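Local coordinates for protein beta-glucuronidase (uncultured Clostridium sp., PDB 6U7J) that hydrolyses beta-glucuronides as a family 2 glycosyl hydrolase of a gut bacterium, probably releasing free estrogens from their glucuronide conjugates, at residues D63-D67 with Q68-D72; E308-D311 with I312-K315; E520-S524 with E525-K529; R530-E533 with E534-A538; L562-V565 with D566-K570. All coordinates share one frame; numbering follows the deposited sequence.

All five contacts are local, made by neighbouring residues of one run of chain. Contact 1 lies in the sugar binding domain; the other four belong to the TIM barrel domain. Contact 2, in the loop after strand 297-305, is buried and touches contact 1, and both face the second subunit. Contacts 3 and 4 share helix 525-540: the first caps its buried start, the second carries charges on its partly exposed flank and meets no other subunit. Contacts 1 and 5 are partly buried. Contact 5 touches contact 3 and, like contacts 1 and 3, reaches the third subunit. Side chains cap helix N-termini in contacts 1 and 3, whereas in contacts 2 and 5 lysines bind backbone carbonyls.

Contact 1: D63-D67 with Q68-D72; sequences DITTD and QELRD
D67 turns its carboxylate forward over the first turn of helix 68-71 because CG stands opposite its own backbone N (chi1 177°), and this makes it the helix N-cap. OD2 takes the amide hydrogen of L70 at 3.1 Å from N, approached from well above the carboxylate plane, while OD1 receives a weak bond from E69 N. The main chain adds a bond from R71 N to D67 O, 3.2 Å and nearly straight at 169°. Next to the cap, L70 points toward the preceding loop and sets CD2 3.7 Å from T65 OG1, the two side chains crossing at about a right angle. T65 OG1 in turn accepts a weak bond from D67 N.

At the far end of the helix, R71 runs out from the backbone, bends at chi3 and grips D72 side-on. NE reaches OD1 at 2.8 Å, in the guanidinium plane, and NH2 reaches OD2 at 3.1 Å. Q68 NE2 donates to the same OD2 at 2.7 Å, so this oxygen serves two donors. R71 NH1 goes further, to E520 O of the third subunit. D63 lies near the arginine's CG, and its OD2 is hydrogen-bonded to Y181 OH.

E69 OE1 comes within 3.8 Å of D67 OD1, a like-charge approach that the helix N-terminus would probably ease. The D67 carboxylate receives two of the first-turn amides, while the side-on grip of D72 fixes the bent end of R71 and probably offsets its charge where it enters the subunit interface.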
# COMPACT_ATOMS: atom_id res chain seq x y z
N ASP B 63 -20.19 -2.69 -10.78
CA ASP B 63 -19.35 -3.02 -9.63
C ASP B 63 -20.14 -3.48 -8.40
O ASP B 63 -19.57 -3.59 -7.31
CB ASP B 63 -18.45 -1.83 -9.27
CG ASP B 63 -17.40 -1.55 -10.33
OD1 ASP B 63 -17.18 -2.43 -11.21
OD2 ASP B 63 -16.82 -0.45 -10.29
N ILE B 64 -21.42 -3.77 -8.55
CA ILE B 64 -22.24 -4.18 -7.41
C ILE B 64 -22.05 -5.66 -7.09
O ILE B 64 -21.98 -6.05 -5.92
CB ILE B 64 -23.71 -3.85 -7.70
CG1 ILE B 64 -23.87 -2.36 -7.99
CG2 ILE B 64 -24.60 -4.30 -6.55
CD1 ILE B 64 -23.82 -1.50 -6.74
N THR B 65 -22.01 -6.52 -8.11
CA THR B 65 -21.98 -7.95 -7.84
C THR B 65 -20.55 -8.46 -7.88
O THR B 65 -19.59 -7.73 -8.15
CB THR B 65 -22.87 -8.73 -8.83
OG1 THR B 65 -22.29 -8.71 -10.14
CG2 THR B 65 -24.31 -8.14 -8.87
N THR B 66 -20.41 -9.75 -7.57
CA THR B 66 -19.14 -10.44 -7.60
C THR B 66 -18.92 -11.16 -8.92
O THR B 66 -17.96 -11.91 -9.07
CB THR B 66 -19.07 -11.41 -6.42
OG1 THR B 66 -20.12 -12.37 -6.55
CG2 THR B 66 -19.33 -10.66 -5.11
N ASP B 67 -19.76 -10.88 -9.90
CA ASP B 67 -19.84 -11.65 -11.13
C ASP B 67 -19.12 -10.92 -12.26
O ASP B 67 -19.52 -9.82 -12.65
CB ASP B 67 -21.31 -11.87 -11.50
CG ASP B 67 -21.45 -12.59 -12.79
OD1 ASP B 67 -20.65 -13.51 -13.04
OD2 ASP B 67 -22.36 -12.22 -13.55
N GLN B 68 -18.08 -11.54 -12.81
CA GLN B 68 -17.34 -10.91 -13.90
C GLN B 68 -18.20 -10.75 -15.16
O GLN B 68 -18.07 -9.75 -15.88
CB GLN B 68 -16.08 -11.73 -14.20
CG GLN B 68 -15.34 -11.35 -15.46
CD GLN B 68 -15.80 -12.17 -16.66
OE1 GLN B 68 -16.09 -13.36 -16.54
NE2 GLN B 68 -15.87 -11.52 -17.84
N GLU B 69 -19.10 -11.69 -15.43
CA GLU B 69 -19.91 -11.61 -16.65
C GLU B 69 -20.83 -10.40 -16.63
O GLU B 69 -21.07 -9.78 -17.68
CB GLU B 69 -20.71 -12.89 -16.84
CG GLU B 69 -19.88 -14.02 -17.38
CD GLU B 69 -20.32 -15.36 -16.85
OE1 GLU B 69 -19.73 -15.83 -15.84
OE2 GLU B 69 -21.27 -15.93 -17.43
N LEU B 70 -21.36 -10.04 -15.47
CA LEU B 70 -22.17 -8.82 -15.40
C LEU B 70 -21.29 -7.57 -15.50
O LEU B 70 -21.63 -6.62 -16.21
CB LEU B 70 -23.01 -8.82 -14.13
CG LEU B 70 -23.94 -7.61 -14.00
CD1 LEU B 70 -24.87 -7.53 -15.20
CD2 LEU B 70 -24.72 -7.64 -12.69
N ARG B 71 -20.13 -7.56 -14.82
CA ARG B 71 -19.23 -6.41 -14.94
C ARG B 71 -18.86 -6.13 -16.40
O ARG B 71 -18.88 -4.97 -16.83
CB ARG B 71 -17.96 -6.65 -14.10
CG ARG B 71 -16.97 -5.45 -14.08
CD ARG B 71 -15.54 -5.88 -13.60
NE ARG B 71 -14.89 -6.77 -14.57
CZ ARG B 71 -13.90 -7.62 -14.30
NH1 ARG B 71 -13.39 -7.74 -13.08
NH2 ARG B 71 -13.41 -8.38 -15.28
N ASP B 72 -18.57 -7.17 -17.18
CA ASP B 72 -18.09 -7.04 -18.55
C ASP B 72 -19.21 -7.17 -19.59
O ASP B 72 -18.91 -7.34 -20.78
CB ASP B 72 -17.02 -8.08 -18.82
CG ASP B 72 -15.81 -7.95 -17.89
OD1 ASP B 72 -15.60 -6.88 -17.28
OD2 ASP B 72 -15.06 -8.95 -17.79

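Contact 2: E308-D311 with I312-K315; sequences EDSD and IRGK
The R313 guanidinium is met obliquely by D311 O, 4.1 Å from NH1. Its charge is met elsewhere, by D318 of the second subunit at NH2, while NH1 shares a water weakly with S310 OG. Closer in, the arginine's aliphatic part lies against the serine: CG is 3.3 Å from S310 OG. The first torsions of S310 and R313 (63° and 66°) place OG and CG each between backbone N and carbonyl carbon, where the two meet.

The chain doubles back here, its two halves running almost antiparallel. S310 N donates to G314 O at 3.0 Å, and R313 N bonds to D311 O at 2.7 Å, closing a classic gamma turn centred on I312. A water ties S310 O to G314 N, and another joins S310 OG to G314 O. G314 takes a positive phi (64°) that suits glycine.

K315 folds back at chi3 and chi4 and puts NZ 2.8 Å from E308 O, tilted out of the carbonyl plane; Y342 OH is its second partner. E308 sends its carboxylate to R186, and a water spans OE1 and K315 O.

The acids D309 and D311 both pair with R575. Within this buried loop after strand 297-305, then, neutral oxygens solvate the lysine ammonium while arginines pair with the acids, and the carboxylates of E308 and D309 probably add longer-range stabilisation to the lysine.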
# COMPACT_ATOMS: atom_id res chain seq x y z
N GLU B 308 -17.66 11.50 -13.22
CA GLU B 308 -18.67 10.95 -12.33
C GLU B 308 -18.25 9.50 -12.11
O GLU B 308 -18.43 8.63 -12.98
CB GLU B 308 -20.07 11.12 -12.89
CG GLU B 308 -20.53 12.59 -12.78
CD GLU B 308 -22.00 12.80 -13.16
OE1 GLU B 308 -22.45 12.19 -14.17
OE2 GLU B 308 -22.69 13.57 -12.44
N ASP B 309 -17.66 9.25 -10.94
CA ASP B 309 -16.98 7.99 -10.65
C ASP B 309 -16.70 7.92 -9.15
O ASP B 309 -16.19 8.90 -8.58
CB ASP B 309 -15.66 7.87 -11.44
CG ASP B 309 -14.83 6.68 -11.01
OD1 ASP B 309 -14.18 6.74 -9.95
OD2 ASP B 309 -14.83 5.66 -11.73
N SER B 310 -17.02 6.80 -8.52
CA SER B 310 -16.60 6.53 -7.15
C SER B 310 -16.71 5.03 -6.91
O SER B 310 -17.22 4.29 -7.76
CB SER B 310 -17.44 7.30 -6.12
OG SER B 310 -18.79 6.89 -6.19
N ASP B 311 -16.21 4.59 -5.76
CA ASP B 311 -16.22 3.16 -5.46
C ASP B 311 -17.64 2.62 -5.44
O ASP B 311 -18.60 3.32 -5.10
CB ASP B 311 -15.56 2.89 -4.11
CG ASP B 311 -14.04 3.10 -4.13
OD1 ASP B 311 -13.40 2.93 -5.20
OD2 ASP B 311 -13.47 3.42 -3.07
N ILE B 312 -17.77 1.36 -5.87
CA ILE B 312 -18.98 0.55 -5.74
C ILE B 312 -20.09 0.95 -6.71
O ILE B 312 -20.57 0.10 -7.47
CB ILE B 312 -19.50 0.55 -4.30
CG1 ILE B 312 -18.42 -0.05 -3.38
CG2 ILE B 312 -20.81 -0.24 -4.23
CD1 ILE B 312 -18.74 0.02 -1.94
N ARG B 313 -20.50 2.23 -6.70
CA ARG B 313 -21.66 2.69 -7.46
C ARG B 313 -21.33 3.16 -8.88
O ARG B 313 -22.24 3.65 -9.57
CB ARG B 313 -22.36 3.83 -6.72
CG ARG B 313 -21.49 5.08 -6.63
CD ARG B 313 -22.13 6.24 -5.87
NE ARG B 313 -23.23 5.84 -4.99
CZ ARG B 313 -23.06 5.33 -3.77
NH1 ARG B 313 -21.84 5.14 -3.29
NH2 ARG B 313 -24.12 5.01 -3.04
N GLY B 314 -20.07 3.10 -9.30
CA GLY B 314 -19.71 3.54 -10.65
C GLY B 314 -19.93 5.03 -10.86
O GLY B 314 -19.41 5.88 -10.11
N LYS B 315 -20.69 5.36 -11.90
CA LYS B 315 -21.06 6.74 -12.23
C LYS B 315 -22.35 7.19 -11.55
O LYS B 315 -22.92 8.21 -11.96
CB LYS B 315 -21.21 6.90 -13.74
CG LYS B 315 -20.10 6.22 -14.56
CD LYS B 315 -20.07 6.76 -15.98
CE LYS B 315 -19.48 8.17 -16.03
NZ LYS B 315 -18.02 8.17 -15.72
O HOH W 1 -23.31 9.71 -14.69
O HOH W 2 -20.23 7.96 -8.61
O HOH W 3 -17.65 1.68 -8.66
O HOH W 4 -19.66 6.98 -3.52

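Contact 3: E520-S524 with E525-K529; sequences EVIFS and EEYQK
E520 begins segment 520-524, which leads into helix 525-540 through a type II turn and a serine N-cap. Its CB packs 3.8 Å from E526 CB, and CG lies 4.0 Å from CD1 of Y527, the two side chains crossing at about a right angle. V521, which packs on F560 of the third subunit, begins the turn; its carbonyl closes it through S524 N, and Y527 CB presses close to the same oxygen.

I522 lays CG2 over one face of the Y527 ring, a CH-pi contact 3.8 Å from the centroid and 17° off the normal. The tyrosine can take this place because its ring swings back from the helix toward the turn, with CG opposite the backbone N (chi1 -173°). Its OH bonds beyond the segments to G472 O and G478 N. F523, with positive phi at the turn, meets W473 edge-to-face.

S524 completes the cap. Its OG accepts from Y527 N at 3.2 Å, and its carbonyl takes a weak bond from Q528 N. The same hydroxyl donates to V521 O at 2.6 Å, in the carbonyl plane and on a lone pair.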
# COMPACT_ATOMS: atom_id res chain seq x y z
N GLU B 520 13.24 10.74 -7.48
CA GLU B 520 11.88 10.37 -7.86
C GLU B 520 11.86 9.64 -9.20
O GLU B 520 12.75 9.79 -10.03
CB GLU B 520 11.00 11.63 -7.93
CG GLU B 520 11.34 12.61 -9.05
CD GLU B 520 12.51 13.53 -8.71
OE1 GLU B 520 12.38 14.39 -7.80
OE2 GLU B 520 13.58 13.40 -9.35
N VAL B 521 10.81 8.82 -9.37
CA VAL B 521 10.56 8.06 -10.59
C VAL B 521 9.09 8.20 -10.94
O VAL B 521 8.25 8.45 -10.07
CB VAL B 521 10.90 6.56 -10.45
CG1 VAL B 521 12.38 6.35 -10.18
CG2 VAL B 521 10.04 5.93 -9.34
N ILE B 522 8.77 8.03 -12.23
CA ILE B 522 7.37 8.03 -12.63
C ILE B 522 6.60 7.02 -11.78
O ILE B 522 7.13 5.95 -11.43
CB ILE B 522 7.23 7.72 -14.13
CG1 ILE B 522 7.69 6.30 -14.45
CG2 ILE B 522 8.01 8.73 -14.96
CD1 ILE B 522 7.48 5.88 -15.90
N PHE B 523 5.36 7.39 -11.41
CA PHE B 523 4.43 6.67 -10.52
C PHE B 523 4.63 7.02 -9.06
O PHE B 523 3.75 6.76 -8.23
CB PHE B 523 4.51 5.15 -10.69
CG PHE B 523 4.03 4.67 -12.02
CD1 PHE B 523 2.68 4.73 -12.34
CD2 PHE B 523 4.92 4.16 -12.96
CE1 PHE B 523 2.22 4.28 -13.58
CE2 PHE B 523 4.46 3.73 -14.20
CZ PHE B 523 3.11 3.79 -14.50
N SER B 524 5.76 7.62 -8.70
CA SER B 524 5.97 8.01 -7.32
C SER B 524 5.27 9.33 -7.04
O SER B 524 5.03 10.13 -7.95
CB SER B 524 7.47 8.13 -7.02
OG SER B 524 8.02 9.32 -7.58
N GLU B 525 4.93 9.56 -5.76
CA GLU B 525 4.23 10.78 -5.39
C GLU B 525 5.10 12.01 -5.59
O GLU B 525 4.58 13.09 -5.87
CB GLU B 525 3.77 10.71 -3.93
CG GLU B 525 2.82 9.57 -3.59
CD GLU B 525 2.08 9.78 -2.27
OE1 GLU B 525 1.98 10.94 -1.83
OE2 GLU B 525 1.61 8.79 -1.65
N GLU B 526 6.42 11.87 -5.42
CA GLU B 526 7.30 13.01 -5.63
C GLU B 526 7.34 13.41 -7.10
O GLU B 526 7.38 14.60 -7.43
CB GLU B 526 8.70 12.69 -5.09
CG GLU B 526 8.75 12.54 -3.57
CD GLU B 526 8.21 11.19 -3.05
OE1 GLU B 526 8.08 10.21 -3.83
OE2 GLU B 526 7.94 11.09 -1.83
N TYR B 527 7.29 12.43 -8.00
CA TYR B 527 7.34 12.74 -9.42
C TYR B 527 6.10 13.51 -9.86
O TYR B 527 6.20 14.47 -10.64
CB TYR B 527 7.49 11.46 -10.25
CG TYR B 527 7.71 11.74 -11.71
CD1 TYR B 527 8.99 11.83 -12.23
CD2 TYR B 527 6.63 11.98 -12.57
CE1 TYR B 527 9.20 12.12 -13.58
CE2 TYR B 527 6.83 12.27 -13.90
CZ TYR B 527 8.11 12.34 -14.41
OH TYR B 527 8.30 12.63 -15.74
N GLN B 528 4.92 13.13 -9.36
CA GLN B 528 3.72 13.88 -9.69
C GLN B 528 3.87 15.34 -9.31
O GLN B 528 3.48 16.24 -10.08
CB GLN B 528 2.50 13.28 -8.99
CG GLN B 528 1.16 13.82 -9.47
CD GLN B 528 -0.02 13.26 -8.69
OE1 GLN B 528 0.03 13.14 -7.47
NE2 GLN B 528 -1.08 12.92 -9.40
N LYS B 529 4.46 15.61 -8.14
CA LYS B 529 4.60 16.99 -7.71
C LYS B 529 5.55 17.76 -8.63
O LYS B 529 5.26 18.89 -9.03
CB LYS B 529 5.08 17.04 -6.26
CG LYS B 529 5.17 18.46 -5.71
CD LYS B 529 6.45 18.59 -4.93
CE LYS B 529 6.50 19.82 -4.03
NZ LYS B 529 7.59 20.73 -4.48

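Contact 4: R530-E533 with E534-A538; sequences RCIE and ENNKA
R530 and E534, one helical turn apart, carry the ionic part of the contact together with E533. The arginine bends at chi2 and chi3, bringing its guanidinium alongside the E534 side chain, with the two flat groups 84° apart. E534 OE2 lies at the guanidinium edge, in its plane, 3.2 Å from NH1 and on the anti side of the carboxylate; NH2 adds a weak bond to this oxygen. On E533, OE1 takes NH1 at 2.6 Å, nearly in line with its own C-O bond. NH1 thus serves two carboxylates, whose charges the arginine probably offsets, and E533 OE2 forms a salt bridge with K529 NZ.

The backbone bonds form the regular i to i+4 series: E534 N to R530 O, N535 N to C531 O at 3.2 Å, N536 N to I532 O and K537 N to E533 O. N535 also turns its amide back, so that ND2 makes a weak bond to C531 O, 2.9 Å away; this carbonyl has both a backbone and a side-chain donor.

Packing supplies the rest. I532 and N536 lie side by side, CG2 3.6 Å from ND2, on the flank where I532 meets I550 of strand 545-551. N536 OD1 bonds to Y507 OH.

An i, i+3, i+4 salt-bridge network on one side and barrel packing on another is what this helix shows, as the connector of the beta-alpha-beta unit from strand 502-506 to strand 545-551 in the TIM barrel.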
# COMPACT_ATOMS: atom_id res chain seq x y z
N ARG B 530 6.69 17.14 -8.99
CA ARG B 530 7.68 17.81 -9.84
C ARG B 530 7.16 17.98 -11.27
O ARG B 530 7.38 19.02 -11.91
CB ARG B 530 9.00 17.02 -9.85
CG ARG B 530 9.74 16.90 -8.50
CD ARG B 530 10.44 18.19 -8.12
NE ARG B 530 11.48 18.53 -9.09
CZ ARG B 530 11.44 19.58 -9.91
NH1 ARG B 530 10.41 20.42 -9.87
NH2 ARG B 530 12.43 19.78 -10.77
N CYS B 531 6.50 16.96 -11.81
CA CYS B 531 5.94 17.05 -13.15
C CYS B 531 5.00 18.25 -13.27
O CYS B 531 5.06 19.01 -14.24
CB CYS B 531 5.23 15.74 -13.50
SG CYS B 531 4.34 15.68 -15.04
N ILE B 532 4.15 18.46 -12.25
CA ILE B 532 3.20 19.56 -12.27
C ILE B 532 3.91 20.90 -12.07
O ILE B 532 3.58 21.90 -12.72
CB ILE B 532 2.09 19.30 -11.22
CG1 ILE B 532 1.15 18.20 -11.72
CG2 ILE B 532 1.27 20.55 -10.93
CD1 ILE B 532 0.05 17.92 -10.76
N GLU B 533 4.88 20.95 -11.16
CA GLU B 533 5.67 22.18 -10.97
C GLU B 533 6.29 22.67 -12.28
O GLU B 533 6.25 23.87 -12.59
CB GLU B 533 6.79 21.93 -9.98
CG GLU B 533 6.42 22.07 -8.55
CD GLU B 533 7.53 21.54 -7.66
OE1 GLU B 533 8.63 21.17 -8.18
OE2 GLU B 533 7.32 21.51 -6.43
N GLU B 534 6.93 21.77 -13.02
CA GLU B 534 7.64 22.17 -14.22
C GLU B 534 6.68 22.64 -15.29
O GLU B 534 6.94 23.64 -15.98
CB GLU B 534 8.49 21.00 -14.73
CG GLU B 534 9.71 20.69 -13.85
CD GLU B 534 10.55 21.92 -13.63
OE1 GLU B 534 10.99 22.51 -14.63
OE2 GLU B 534 10.75 22.31 -12.46
N ASN B 535 5.54 21.96 -15.45
CA ASN B 535 4.53 22.45 -16.37
C ASN B 535 4.04 23.83 -15.93
O ASN B 535 3.93 24.74 -16.76
CB ASN B 535 3.37 21.46 -16.47
CG ASN B 535 3.69 20.29 -17.39
OD1 ASN B 535 3.90 20.48 -18.59
ND2 ASN B 535 3.77 19.09 -16.83
N ASN B 536 3.81 24.01 -14.63
CA ASN B 536 3.32 25.29 -14.14
C ASN B 536 4.33 26.40 -14.42
O ASN B 536 3.94 27.55 -14.71
CB ASN B 536 3.03 25.19 -12.64
CG ASN B 536 1.72 24.50 -12.36
OD1 ASN B 536 0.95 24.25 -13.28
ND2 ASN B 536 1.46 24.19 -11.09
N LYS B 537 5.62 26.08 -14.34
CA LYS B 537 6.66 27.06 -14.66
C LYS B 537 6.50 27.57 -16.09
O LYS B 537 6.64 28.77 -16.34
CB LYS B 537 8.03 26.43 -14.47
CG LYS B 537 9.17 27.43 -14.50
CD LYS B 537 10.51 26.72 -14.43
CE LYS B 537 11.46 27.30 -15.48
NZ LYS B 537 12.78 27.68 -14.89
N ALA B 538 6.20 26.67 -17.03
CA ALA B 538 6.02 27.06 -18.42
C ALA B 538 4.87 28.06 -18.56
O ALA B 538 5.02 29.11 -19.18
CB ALA B 538 5.77 25.83 -19.28

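Contact 5: L562-V565 with D566-K570; sequences LKRV and DGNKK
R564 and N568 form the close-packed part of this turn. The asparagine's ND2 sits 3.7 Å above the guanidinium plane, over its centre, with amide and guanidinium 44° apart; both groups also bond to D177. The arginine bends back at chi2 (-63°), which brings CD to 3.8 Å from G567 O; CB lies 3.6 Å from the same oxygen. K570 NZ comes within 3.7 Å of R564 NH1, a like-charge approach probably eased by D510, which holds the lysine in a salt bridge. N568 OD1 receives K570 N at 2.8 Å, making an Asx turn, and at G567 (phi 110°) a side chain would press on the preceding carbonyl oxygen. V565 is buried against V565 of the third subunit. A water accepts from V565 N and probably bridges to G567 O.

K569 and D566 make the looser, partly exposed side. K569 reaches back along the turn and gives NZ to V565 O at 2.9 Å, nearly in line with the carbonyl. D566 OD1 forms a salt bridge with K517 of the third subunit.

In the fold, this loop runs between strand 545-551 and helix 581-592. N568 and K570 lean on W551 at the end of that strand, while K569 pairs its backbone with T511.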
# COMPACT_ATOMS: atom_id res chain seq x y z
N LEU B 562 -2.83 -2.36 -19.93
CA LEU B 562 -1.56 -2.56 -19.23
C LEU B 562 -0.93 -1.27 -18.71
O LEU B 562 0.09 -1.33 -18.00
CB LEU B 562 -0.58 -3.27 -20.17
CG LEU B 562 -1.02 -4.67 -20.64
CD1 LEU B 562 0.17 -5.50 -21.11
CD2 LEU B 562 -1.74 -5.42 -19.55
N LYS B 563 -1.49 -0.11 -19.04
CA LYS B 563 -1.01 1.15 -18.50
C LYS B 563 -1.90 1.69 -17.40
O LYS B 563 -1.64 2.80 -16.91
CB LYS B 563 -0.89 2.19 -19.61
CG LYS B 563 0.20 1.89 -20.62
CD LYS B 563 0.29 2.99 -21.66
CE LYS B 563 0.93 2.50 -22.95
NZ LYS B 563 0.18 3.02 -24.15
N ARG B 564 -2.91 0.93 -16.99
CA ARG B 564 -3.96 1.41 -16.09
C ARG B 564 -3.98 0.51 -14.85
O ARG B 564 -4.60 -0.56 -14.86
CB ARG B 564 -5.31 1.40 -16.83
CG ARG B 564 -5.40 2.42 -18.01
CD ARG B 564 -5.26 3.87 -17.50
NE ARG B 564 -5.56 4.94 -18.48
CZ ARG B 564 -4.69 5.89 -18.84
NH1 ARG B 564 -3.47 5.91 -18.31
NH2 ARG B 564 -5.04 6.83 -19.71
N VAL B 565 -3.30 0.93 -13.78
CA VAL B 565 -3.18 0.14 -12.55
C VAL B 565 -4.50 0.25 -11.78
O VAL B 565 -4.71 1.19 -11.02
CB VAL B 565 -2.00 0.58 -11.68
CG1 VAL B 565 -1.79 -0.39 -10.52
CG2 VAL B 565 -0.71 0.65 -12.50
N ASP B 566 -5.40 -0.72 -11.97
CA ASP B 566 -6.77 -0.62 -11.45
C ASP B 566 -7.37 0.76 -11.75
O ASP B 566 -7.98 1.41 -10.90
CB ASP B 566 -6.83 -0.92 -9.95
CG ASP B 566 -8.27 -1.16 -9.44
OD1 ASP B 566 -9.16 -1.50 -10.26
OD2 ASP B 566 -8.51 -0.98 -8.23
N GLY B 567 -7.19 1.21 -12.99
CA GLY B 567 -7.78 2.45 -13.46
C GLY B 567 -6.75 3.54 -13.68
O GLY B 567 -5.54 3.31 -13.80
N ASN B 568 -7.25 4.77 -13.72
CA ASN B 568 -6.39 5.93 -13.94
C ASN B 568 -5.95 6.48 -12.60
O ASN B 568 -6.79 6.80 -11.74
CB ASN B 568 -7.13 7.00 -14.76
CG ASN B 568 -6.23 8.14 -15.17
OD1 ASN B 568 -5.55 8.74 -14.34
ND2 ASN B 568 -6.21 8.44 -16.47
N LYS B 569 -4.64 6.58 -12.41
CA LYS B 569 -4.05 7.00 -11.14
C LYS B 569 -3.49 8.42 -11.19
O LYS B 569 -2.70 8.80 -10.32
CB LYS B 569 -2.96 6.01 -10.71
CG LYS B 569 -3.49 4.66 -10.19
CD LYS B 569 -4.56 4.89 -9.12
CE LYS B 569 -4.78 3.64 -8.28
NZ LYS B 569 -5.86 2.81 -8.87
N LYS B 570 -3.89 9.22 -12.19
CA LYS B 570 -3.45 10.62 -12.25
C LYS B 570 -4.18 11.52 -11.27
O LYS B 570 -3.89 12.72 -11.23
CB LYS B 570 -3.61 11.19 -13.67
CG LYS B 570 -2.87 10.44 -14.76
CD LYS B 570 -2.67 11.32 -15.99
CE LYS B 570 -1.83 10.61 -17.03
NZ LYS B 570 -2.46 9.33 -17.41
O HOH W 5 -2.54 3.71 -13.69